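PDB 3QTM: uncharacterized protein C4B3.07 from Schizosaccharomyces pombe, which is required for correct translation termination, directly inhibits Ofd1 and promotes the stability of the N-terminal transcription factor domain of Sre1. Local coordinates for residues E204-L208 with F246-Y250; Q236-L240 with T278-I282; L292-A296 with A322-A326; K299-A303 with Y315-A319. One frame throughout, in Å; residues are numbered along the deposited sequence.

Interaction 1: residues E204-L208 with F246-Y250; sequences EAFLL and FAEYY
E204-L208 and F246-Y250 are helical segments running nearly antiparallel, 167° between their directions, and their axes stay 12.5 Å apart, so that E204 faces Y249 and Y250 at one end and L208 faces F246 at the other. The pair belongs to the all-helical tetratricopeptide-like array of the C-terminal half of the protein, and it illustrates how widely spaced helices are bridged: three aromatic side chains from the longer helix 229-254 span the gap. Y250 makes the polar link. Its OH donates a very short hydrogen bond of 2.5 Å to OE2 of E204, which lies at the edge of the tyrosine ring near its plane, while the carboxylate is turned 63° from that ring. E204 gets there by swinging CG anti to its own backbone N (chi1 174°) and staying extended beyond it. OE2 is also in a salt bridge with K267 on helix 262-285, so one carboxylate oxygen links three helices. F246 fills the other end, its CZ meeting CD2 of L208 at 3.4 Å, the two side chains crossing at about a right angle; the phenyl ring is stacked on W271, again from helix 262-285. On the other flank from Y250, L207 places CD1 3.7 Å from CE1 of Y249. The two tyrosines are themselves set against each other: Y249 turns an edge to its neighbour, and its CD2 sits 3.7 Å above the plane of the Y250 ring, over the ring centre.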
loop_
_atom_site.group_PDB
_atom_site.type_symbol
_atom_site.label_atom_id
_atom_site.label_comp_id
_atom_site.label_asym_id
_atom_site.label_seq_id
_atom_site.Cartn_x
_atom_site.Cartn_y
_atom_site.Cartn_z
ATOM N N GLU A 204 15.685 11.878 -8.617
ATOM C CA GLU A 204 14.435 12.527 -8.298
ATOM C C GLU A 204 13.348 12.092 -9.286
ATOM O O GLU A 204 12.195 11.899 -8.907
ATOM C CB GLU A 204 14.611 14.037 -8.318
ATOM C CG GLU A 204 13.319 14.808 -8.146
ATOM C CD GLU A 204 13.527 16.299 -8.300
ATOM O OE1 GLU A 204 14.547 16.692 -8.911
ATOM O OE2 GLU A 204 12.679 17.073 -7.813
ATOM N N ALA A 205 13.722 11.924 -10.550
ATOM C CA ALA A 205 12.740 11.588 -11.570
ATOM C C ALA A 205 12.176 10.193 -11.324
ATOM O O ALA A 205 10.988 9.950 -11.516
ATOM C CB ALA A 205 13.350 11.685 -12.962
ATOM N N PHE A 206 13.040 9.280 -10.903
ATOM C CA PHE A 206 12.608 7.932 -10.566
ATOM C C PHE A 206 11.571 7.975 -9.435
ATOM O O PHE A 206 10.481 7.408 -9.557
ATOM C CB PHE A 206 13.814 7.073 -10.163
ATOM C CG PHE A 206 13.457 5.661 -9.800
ATOM C CD1 PHE A 206 13.303 4.698 -10.782
ATOM C CD2 PHE A 206 13.261 5.300 -8.475
ATOM C CE1 PHE A 206 12.966 3.387 -10.445
ATOM C CE2 PHE A 206 12.925 4.003 -8.132
ATOM C CZ PHE A 206 12.779 3.042 -9.119
ATOM N N LEU A 207 11.922 8.659 -8.348
ATOM C CA LEU A 207 11.054 8.787 -7.180
ATOM C C LEU A 207 9.717 9.410 -7.531
ATOM O O LEU A 207 8.675 8.906 -7.132
ATOM C CB LEU A 207 11.741 9.614 -6.106
ATOM C CG LEU A 207 12.878 8.900 -5.391
ATOM C CD1 LEU A 207 13.716 9.890 -4.591
ATOM C CD2 LEU A 207 12.325 7.807 -4.493
ATOM N N LEU A 208 9.750 10.502 -8.292
ATOM C CA LEU A 208 8.538 11.134 -8.790
ATOM C C LEU A 208 7.667 10.145 -9.542
ATOM O O LEU A 208 6.444 10.149 -9.415
ATOM C CB LEU A 208 8.890 12.291 -9.729
ATOM C CG LEU A 208 9.264 13.605 -9.038
ATOM C CD1 LEU A 208 9.774 14.657 -10.039
ATOM C CD2 LEU A 208 8.064 14.134 -8.245
ATOM N N PHE A 246 7.021 12.914 0.594
ATOM C CA PHE A 246 7.727 13.567 -0.490
ATOM C C PHE A 246 8.136 14.977 -0.051
ATOM O O PHE A 246 9.260 15.424 -0.306
ATOM C CB PHE A 246 6.877 13.614 -1.751
ATOM C CG PHE A 246 7.645 13.296 -2.990
ATOM C CD1 PHE A 246 8.966 13.690 -3.117
ATOM C CD2 PHE A 246 7.053 12.608 -4.034
ATOM C CE1 PHE A 246 9.692 13.396 -4.263
ATOM C CE2 PHE A 246 7.772 12.311 -5.187
ATOM C CZ PHE A 246 9.091 12.707 -5.300
ATOM N N ALA A 247 7.220 15.666 0.625
ATOM C CA ALA A 247 7.528 16.972 1.182
ATOM C C ALA A 247 8.785 16.902 2.040
ATOM O O ALA A 247 9.673 17.733 1.894
ATOM C CB ALA A 247 6.359 17.515 1.985
ATOM N N GLU A 248 8.867 15.912 2.927
ATOM C CA GLU A 248 10.045 15.774 3.790
ATOM C C GLU A 248 11.305 15.484 3.001
ATOM O O GLU A 248 12.393 15.910 3.378
ATOM C CB GLU A 248 9.858 14.672 4.818
ATOM C CG GLU A 248 8.842 14.986 5.864
ATOM C CD GLU A 248 8.422 13.745 6.614
ATOM O OE1 GLU A 248 9.197 12.753 6.599
ATOM O OE2 GLU A 248 7.319 13.764 7.205
ATOM N N TYR A 249 11.159 14.740 1.913
ATOM C CA TYR A 249 12.285 14.447 1.044
ATOM C C TYR A 249 12.954 15.756 0.645
ATOM O O TYR A 249 14.179 15.899 0.715
ATOM C CB TYR A 249 11.799 13.702 -0.191
ATOM C CG TYR A 249 12.812 13.581 -1.313
ATOM C CD1 TYR A 249 13.856 12.659 -1.249
ATOM C CD2 TYR A 249 12.700 14.366 -2.454
ATOM C CE1 TYR A 249 14.771 12.538 -2.289
ATOM C CE2 TYR A 249 13.601 14.253 -3.495
ATOM C CZ TYR A 249 14.632 13.340 -3.415
ATOM O OH TYR A 249 15.518 13.244 -4.473
ATOM N N TYR A 250 12.132 16.721 0.255
ATOM C CA TYR A 250 12.637 17.999 -0.202
ATOM C C TYR A 250 13.127 18.882 0.935
ATOM O O TYR A 250 14.159 19.540 0.813
ATOM C CB TYR A 250 11.575 18.714 -1.019
ATOM C CG TYR A 250 11.400 18.120 -2.390
ATOM C CD1 TYR A 250 12.426 18.179 -3.328
ATOM C CD2 TYR A 250 10.211 17.505 -2.754
ATOM C CE1 TYR A 250 12.268 17.639 -4.593
ATOM C CE2 TYR A 250 10.042 16.966 -4.009
ATOM C CZ TYR A 250 11.070 17.034 -4.927
ATOM O OH TYR A 250 10.892 16.492 -6.180
#

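Interaction 2: residues Q236-L240 with T278-I282; sequences QEAVL and TWNVI
The amide of Q236 is the flat group that enters this contact most fully. V281 places CG1 above its plane, 3.9 Å from CD, and T278 approaches its oxygen obliquely, with CG2 at 3.5 Å from OE1. The carboxylate of E237 takes the methyl CD1 of I282 beside OE1, while its OE2 is held in a salt bridge by R291. The indole of W279 leads away from Q236-L240: it stacks with Y283, packs on helix 292-305 and gives its NE1 hydrogen to the carbonyl of R291. A water joins the two polar tips, donating to OE1 of Q236 over 2.7 Å and lying 2.6 Å from OG1 of T278. Helices 229-254 and 262-285 are neighbours in the tetratricopeptide-like stack; their segments Q236-L240 and T278-I282 run antiparallel, 157° between directions, with axes 9.5 Å apart. The bend at chi2 (-69°) in Q236 turns its amide over V281 and T278. With an alanine here, V281 would probably lose the cover over CG1 and the water bound at T278 its link to helix 229-254. Deeper in, CD2 of L240 and CD1 of I282 meet at 3.7 Å, their side chains at about a right angle, and CG2 of T278 lies 3.8 Å from CB of L240.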
loop_
_atom_site.group_PDB
_atom_site.type_symbol
_atom_site.label_atom_id
_atom_site.label_comp_id
_atom_site.label_asym_id
_atom_site.label_seq_id
_atom_site.Cartn_x
_atom_site.Cartn_y
_atom_site.Cartn_z
ATOM N N GLN A 236 -7.096 7.339 1.284
ATOM C CA GLN A 236 -6.713 8.748 1.361
ATOM C C GLN A 236 -5.625 8.964 2.411
ATOM O O GLN A 236 -4.722 9.769 2.207
ATOM C CB GLN A 236 -7.923 9.645 1.636
ATOM C CG GLN A 236 -8.935 9.724 0.495
ATOM C CD GLN A 236 -8.406 10.458 -0.741
ATOM O OE1 GLN A 236 -7.278 10.965 -0.760
ATOM N NE2 GLN A 236 -9.225 10.512 -1.779
ATOM N N GLU A 237 -5.696 8.229 3.522
ATOM C CA GLU A 237 -4.620 8.252 4.518
ATOM C C GLU A 237 -3.274 7.817 3.926
ATOM O O GLU A 237 -2.224 8.384 4.264
ATOM C CB GLU A 237 -4.959 7.372 5.724
ATOM C CG GLU A 237 -6.168 7.831 6.528
ATOM C CD GLU A 237 -5.809 8.832 7.608
ATOM O OE1 GLU A 237 -4.848 9.608 7.406
ATOM O OE2 GLU A 237 -6.481 8.841 8.666
ATOM N N ALA A 238 -3.296 6.806 3.058
ATOM C CA ALA A 238 -2.062 6.348 2.419
ATOM C C ALA A 238 -1.566 7.404 1.424
ATOM O O ALA A 238 -0.364 7.617 1.264
ATOM C CB ALA A 238 -2.268 5.005 1.717
ATOM N N VAL A 239 -2.495 8.058 0.740
ATOM C CA VAL A 239 -2.113 9.154 -0.148
ATOM C C VAL A 239 -1.546 10.338 0.652
ATOM O O VAL A 239 -0.492 10.864 0.320
ATOM C CB VAL A 239 -3.281 9.608 -1.021
ATOM C CG1 VAL A 239 -2.904 10.869 -1.798
ATOM C CG2 VAL A 239 -3.691 8.476 -1.953
ATOM N N LEU A 240 -2.233 10.738 1.717
ATOM C CA LEU A 240 -1.712 11.795 2.573
ATOM C C LEU A 240 -0.280 11.480 3.041
ATOM O O LEU A 240 0.604 12.345 2.997
ATOM C CB LEU A 240 -2.635 12.027 3.772
ATOM C CG LEU A 240 -2.151 13.059 4.795
ATOM C CD1 LEU A 240 -1.946 14.411 4.131
ATOM C CD2 LEU A 240 -3.137 13.172 5.941
ATOM N N THR A 278 -5.613 16.860 0.487
ATOM C CA THR A 278 -5.981 15.502 0.850
ATOM C C THR A 278 -6.450 15.410 2.306
ATOM O O THR A 278 -7.403 14.692 2.604
ATOM C CB THR A 278 -4.829 14.505 0.554
ATOM O OG1 THR A 278 -4.613 14.438 -0.865
ATOM C CG2 THR A 278 -5.147 13.094 1.100
ATOM N N TRP A 279 -5.801 16.144 3.204
ATOM C CA TRP A 279 -6.291 16.220 4.588
ATOM C C TRP A 279 -7.746 16.707 4.635
ATOM O O TRP A 279 -8.551 16.196 5.405
ATOM C CB TRP A 279 -5.408 17.112 5.470
ATOM C CG TRP A 279 -5.924 17.190 6.886
ATOM C CD1 TRP A 279 -5.578 16.385 7.937
ATOM C CD2 TRP A 279 -6.910 18.102 7.389
ATOM N NE1 TRP A 279 -6.278 16.751 9.067
ATOM C CE2 TRP A 279 -7.105 17.800 8.753
ATOM C CE3 TRP A 279 -7.643 19.149 6.820
ATOM C CZ2 TRP A 279 -7.999 18.509 9.553
ATOM C CZ3 TRP A 279 -8.530 19.848 7.615
ATOM C CH2 TRP A 279 -8.696 19.529 8.971
ATOM N N ASN A 280 -8.076 17.690 3.799
ATOM C CA ASN A 280 -9.447 18.196 3.717
ATOM C C ASN A 280 -10.453 17.138 3.260
ATOM O O ASN A 280 -11.575 17.076 3.766
ATOM C CB ASN A 280 -9.536 19.454 2.829
ATOM C CG ASN A 280 -9.235 20.731 3.602
ATOM O OD1 ASN A 280 -8.337 21.490 3.243
ATOM N ND2 ASN A 280 -9.971 20.957 4.687
ATOM N N VAL A 281 -10.053 16.310 2.298
ATOM C CA VAL A 281 -10.905 15.211 1.868
ATOM C C VAL A 281 -11.135 14.264 3.053
ATOM O O VAL A 281 -12.253 13.834 3.305
ATOM C CB VAL A 281 -10.271 14.431 0.706
ATOM C CG1 VAL A 281 -11.005 13.108 0.486
ATOM C CG2 VAL A 281 -10.239 15.297 -0.585
ATOM N N ILE A 282 -10.065 13.961 3.784
ATOM C CA ILE A 282 -10.145 13.090 4.946
ATOM C C ILE A 282 -11.048 13.687 6.025
ATOM O O ILE A 282 -11.874 12.984 6.616
ATOM C CB ILE A 282 -8.742 12.790 5.512
ATOM C CG1 ILE A 282 -7.954 11.910 4.529
ATOM C CG2 ILE A 282 -8.822 12.116 6.877
ATOM C CD1 ILE A 282 -6.451 11.893 4.781
HETATM O O HOH W 1 -6.354 13.085 -2.199
#

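Interaction 3: residues L292-A296 with A322-A326; sequences LLKLA and AIKEA
Helices 292-305 and 309-328 form a helical hairpin near the C-terminal end of the tetratricopeptide-like array, and L292-A296 with A322-A326 is the part of it furthest from the turn. The two segments run antiparallel, 164° between directions, with axes only 8.5 Å apart, a closeness that alanine probably makes possible. A322 points its CB at the other helix, 3.6 Å from the carbonyl O of L292 and 4.2 Å from CB of A296; with only methyl groups between them, the two backbones come close here. A296 also puts CB 3.6 Å from CG1 of I323, whose branch runs beside it. L292 works on the flank facing helix 262-285: CG is anti to its carbonyl carbon (chi1 -69°), and the chain crosses E325 at about a right angle, setting the methyl CD1 over the face of the carboxylate, 3.5 Å from CD and almost equally distant from both oxygens. On the other flank CD2 of L293 comes to 4.0 Å from CB of A326. Y337 of helix 335-343 covers L293 and I323, while W279 and Y283 of helix 262-285 pack on L292. No hydrogen bond or salt bridge crosses between the segments; even the glutamate offers the face of its carboxylate and its CG methylene to a methyl group. The pairing rests on van der Waals fit, mostly of aliphatic groups, and small alanines probably allow the backbones this near.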
loop_
_atom_site.group_PDB
_atom_site.type_symbol
_atom_site.label_atom_id
_atom_site.label_comp_id
_atom_site.label_asym_id
_atom_site.label_seq_id
_atom_site.Cartn_x
_atom_site.Cartn_y
_atom_site.Cartn_z
ATOM N N LEU A 292 -7.432 17.951 13.381
ATOM C CA LEU A 292 -6.972 19.335 13.218
ATOM C C LEU A 292 -5.488 19.491 13.564
ATOM O O LEU A 292 -4.806 20.339 12.996
ATOM C CB LEU A 292 -7.852 20.300 14.018
ATOM C CG LEU A 292 -9.280 20.434 13.471
ATOM C CD1 LEU A 292 -10.251 20.904 14.534
ATOM C CD2 LEU A 292 -9.319 21.346 12.243
ATOM N N LEU A 293 -4.979 18.653 14.463
ATOM C CA LEU A 293 -3.551 18.692 14.782
ATOM C C LEU A 293 -2.675 18.288 13.591
ATOM O O LEU A 293 -1.585 18.811 13.429
ATOM C CB LEU A 293 -3.229 17.810 15.988
ATOM C CG LEU A 293 -3.996 18.152 17.266
ATOM C CD1 LEU A 293 -3.566 17.216 18.406
ATOM C CD2 LEU A 293 -3.797 19.631 17.638
ATOM N N LYS A 294 -3.150 17.354 12.770
ATOM C CA LYS A 294 -2.438 16.980 11.549
ATOM C C LYS A 294 -2.387 18.147 10.560
ATOM O O LYS A 294 -1.364 18.392 9.914
ATOM C CB LYS A 294 -3.085 15.759 10.890
ATOM C CG LYS A 294 -2.435 15.355 9.572
ATOM C CD LYS A 294 -0.926 15.219 9.735
ATOM C CE LYS A 294 -0.285 14.550 8.532
ATOM N NZ LYS A 294 -0.759 13.150 8.400
ATOM N N LEU A 295 -3.496 18.869 10.447
ATOM C CA LEU A 295 -3.528 20.081 9.630
ATOM C C LEU A 295 -2.516 21.088 10.171
ATOM O O LEU A 295 -1.720 21.657 9.422
ATOM C CB LEU A 295 -4.940 20.687 9.616
ATOM C CG LEU A 295 -5.069 22.096 9.021
ATOM C CD1 LEU A 295 -4.507 22.156 7.591
ATOM C CD2 LEU A 295 -6.514 22.588 9.058
ATOM N N ALA A 296 -2.543 21.286 11.484
ATOM C CA ALA A 296 -1.617 22.194 12.141
ATOM C C ALA A 296 -0.154 21.883 11.805
ATOM O O ALA A 296 0.624 22.793 11.504
ATOM C CB ALA A 296 -1.844 22.175 13.654
ATOM N N ALA A 322 -6.326 25.944 14.246
ATOM C CA ALA A 322 -6.577 24.512 14.198
ATOM C C ALA A 322 -6.367 23.916 15.585
ATOM O O ALA A 322 -7.232 23.208 16.098
ATOM C CB ALA A 322 -5.667 23.844 13.178
ATOM N N ILE A 323 -5.223 24.226 16.185
ATOM C CA ILE A 323 -4.879 23.750 17.518
ATOM C C ILE A 323 -5.878 24.223 18.582
ATOM O O ILE A 323 -6.346 23.433 19.403
ATOM C CB ILE A 323 -3.466 24.208 17.912
ATOM C CG1 ILE A 323 -2.437 23.629 16.943
ATOM C CG2 ILE A 323 -3.145 23.809 19.362
ATOM C CD1 ILE A 323 -1.015 24.090 17.218
ATOM N N LYS A 324 -6.211 25.510 18.560
ATOM C CA LYS A 324 -7.193 26.054 19.498
ATOM C C LYS A 324 -8.564 25.405 19.340
ATOM O O LYS A 324 -9.245 25.120 20.332
ATOM C CB LYS A 324 -7.326 27.575 19.346
ATOM C CG LYS A 324 -6.739 28.386 20.503
ATOM C CD LYS A 324 -7.319 29.813 20.562
ATOM C CE LYS A 324 -6.427 30.860 19.870
ATOM N NZ LYS A 324 -6.533 30.892 18.370
ATOM N N GLU A 325 -8.982 25.189 18.097
ATOM C CA GLU A 325 -10.264 24.537 17.855
ATOM C C GLU A 325 -10.261 23.071 18.309
ATOM O O GLU A 325 -11.261 22.566 18.815
ATOM C CB GLU A 325 -10.636 24.622 16.381
ATOM C CG GLU A 325 -11.961 23.961 16.075
ATOM C CD GLU A 325 -12.219 23.820 14.584
ATOM O OE1 GLU A 325 -11.441 24.392 13.784
ATOM O OE2 GLU A 325 -13.199 23.132 14.212
ATOM N N ALA A 326 -9.137 22.386 18.109
ATOM C CA ALA A 326 -8.994 21.018 18.581
ATOM C C ALA A 326 -9.183 20.974 20.098
ATOM O O ALA A 326 -9.994 20.205 20.607
ATOM C CB ALA A 326 -7.625 20.477 18.213
#

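Interaction 4: residues K299-A303 with Y315-A319; sequences KMDLA and YLKEA
The phenol ring of Y315 lies flat against L302, the two side chains crossing at about a right angle. CB of L302 sits over one face of the ring, 3.6 Å from its centroid and only 10° off the ring normal, which is a CH-pi contact; its methyls CD1 and CD2 spread further along toward the hydroxyl end of the ring. At the base of the Y315 side chain, CB rests 3.5 Å from the carbonyl O of K299 and 3.8 Å from CB of A303. Were Y315 a serine, L302 would probably lose the aromatic face under its CB, and a gap would be likely to open between the helices. K299 passes beside the ring toward E318. Its chain, bent at chi2 (-69°) and extended thereafter, carries NZ to OE1 of E318, where a salt-bridge hydrogen bond of 2.8 Å is made from above the carboxylate plane, 42° out of it. The two chains cross at a slant, with CE of K299 also near OE1. On the apolar side, A303 and L316 press tightly, CB to CD2 at 3.5 Å, and M300, a selenomethionine, lays CG on CB of A319 at 3.9 Å. F340 of helix 335-343 backs M300, L316 and A319. Antiparallel axes 8.3 Å apart, with A303 and A319 among the residues at the interface and the Y315 ring laid over L302: such close pairing is characteristic of the helical hairpins from which tetratricopeptide-like arrays are built.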
loop_
_atom_site.group_PDB
_atom_site.type_symbol
_atom_site.label_atom_id
_atom_site.label_comp_id
_atom_site.label_asym_id
_atom_site.label_seq_id
_atom_site.Cartn_x
_atom_site.Cartn_y
_atom_site.Cartn_z
ATOM N N LYS A 299 0.660 22.901 8.206
ATOM C CA LYS A 299 0.773 24.351 8.122
ATOM C C LYS A 299 2.073 24.865 8.748
ATOM O O LYS A 299 2.682 25.806 8.243
ATOM C CB LYS A 299 -0.439 25.005 8.780
ATOM C CG LYS A 299 -1.749 24.728 8.045
ATOM C CD LYS A 299 -1.801 25.426 6.678
ATOM C CE LYS A 299 -3.175 25.265 6.022
ATOM N NZ LYS A 299 -3.274 25.973 4.707
HETATM N N MSE A 300 2.497 24.240 9.843
HETATM C CA MSE A 300 3.742 24.622 10.504
HETATM C C MSE A 300 4.964 24.293 9.654
HETATM O O MSE A 300 5.948 25.022 9.671
HETATM C CB MSE A 300 3.858 23.957 11.873
HETATM C CG MSE A 300 3.013 24.614 12.945
HETATM SE SE MSE A 300 3.051 23.607 14.629
HETATM C CE MSE A 300 1.474 22.500 14.433
ATOM N N ASP A 301 4.889 23.196 8.904
ATOM C CA ASP A 301 5.908 22.871 7.906
ATOM C C ASP A 301 5.935 23.912 6.780
ATOM O O ASP A 301 7.002 24.322 6.320
ATOM C CB ASP A 301 5.657 21.479 7.318
ATOM C CG ASP A 301 6.062 20.354 8.271
ATOM O OD1 ASP A 301 6.928 20.586 9.146
ATOM O OD2 ASP A 301 5.519 19.233 8.130
ATOM N N LEU A 302 4.758 24.326 6.324
ATOM C CA LEU A 302 4.677 25.406 5.350
ATOM C C LEU A 302 5.317 26.699 5.883
ATOM O O LEU A 302 6.084 27.355 5.181
ATOM C CB LEU A 302 3.225 25.647 4.954
ATOM C CG LEU A 302 2.727 24.619 3.935
ATOM C CD1 LEU A 302 1.207 24.586 3.849
ATOM C CD2 LEU A 302 3.355 24.901 2.576
ATOM N N ALA A 303 5.010 27.045 7.129
ATOM C CA ALA A 303 5.509 28.273 7.731
ATOM C C ALA A 303 7.023 28.254 7.863
ATOM O O ALA A 303 7.685 29.286 7.740
ATOM C CB ALA A 303 4.868 28.488 9.091
ATOM N N TYR A 315 0.115 30.958 7.391
ATOM C CA TYR A 315 0.280 29.577 7.825
ATOM C C TYR A 315 0.210 29.456 9.351
ATOM O O TYR A 315 -0.494 28.589 9.880
ATOM C CB TYR A 315 1.604 29.004 7.315
ATOM C CG TYR A 315 1.730 28.951 5.802
ATOM C CD1 TYR A 315 0.644 28.598 5.001
ATOM C CD2 TYR A 315 2.944 29.223 5.179
ATOM C CE1 TYR A 315 0.759 28.540 3.618
ATOM C CE2 TYR A 315 3.074 29.156 3.793
ATOM C CZ TYR A 315 1.976 28.821 3.018
ATOM O OH TYR A 315 2.098 28.757 1.641
ATOM N N LEU A 316 0.931 30.334 10.051
ATOM C CA LEU A 316 1.005 30.265 11.508
ATOM C C LEU A 316 -0.360 30.484 12.148
ATOM O O LEU A 316 -0.714 29.792 13.104
ATOM C CB LEU A 316 2.020 31.272 12.056
ATOM C CG LEU A 316 3.479 30.972 11.694
ATOM C CD1 LEU A 316 4.435 32.078 12.183
ATOM C CD2 LEU A 316 3.899 29.605 12.230
ATOM N N LYS A 317 -1.121 31.444 11.622
ATOM C CA LYS A 317 -2.467 31.692 12.121
ATOM C C LYS A 317 -3.342 30.459 11.917
ATOM O O LYS A 317 -4.064 30.051 12.824
ATOM C CB LYS A 317 -3.120 32.900 11.438
ATOM C CG LYS A 317 -4.325 33.422 12.229
ATOM C CD LYS A 317 -5.241 34.363 11.438
ATOM C CE LYS A 317 -6.475 34.732 12.285
ATOM N NZ LYS A 317 -7.622 35.324 11.523
ATOM N N GLU A 318 -3.279 29.878 10.723
ATOM C CA GLU A 318 -4.049 28.664 10.427
ATOM C C GLU A 318 -3.714 27.514 11.389
ATOM O O GLU A 318 -4.608 26.830 11.874
ATOM C CB GLU A 318 -3.863 28.230 8.968
ATOM C CG GLU A 318 -4.536 29.164 7.969
ATOM C CD GLU A 318 -4.425 28.677 6.531
ATOM O OE1 GLU A 318 -3.289 28.446 6.063
ATOM O OE2 GLU A 318 -5.478 28.519 5.868
ATOM N N ALA A 319 -2.430 27.318 11.680
ATOM C CA ALA A 319 -2.031 26.284 12.629
ATOM C C ALA A 319 -2.595 26.560 14.024
ATOM O O ALA A 319 -3.100 25.657 14.701
ATOM C CB ALA A 319 -0.513 26.159 12.677
#

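Overall arrangement
Followed from the N terminus, the chain first enters interaction 1 at helix 204-209 and closes it on helix 229-254. Interaction 2 opens on that same helix before interaction 1 has closed, so the two cross, and it closes on helix 262-285. Interactions 3 and 4 come later, both between helices 292-305 and 309-328, with interaction 4 nested inside the loop that interaction 3 closes. W279 and L240 pack on 292-296, so interactions 2 and 3 touch; interactions 3 and 4 touch as well, through A296 with A319 and I323 with M300. Interactions 2, 3 and 4 join helices that follow each other in the chain, whereas interaction 1 skips helix 213-220.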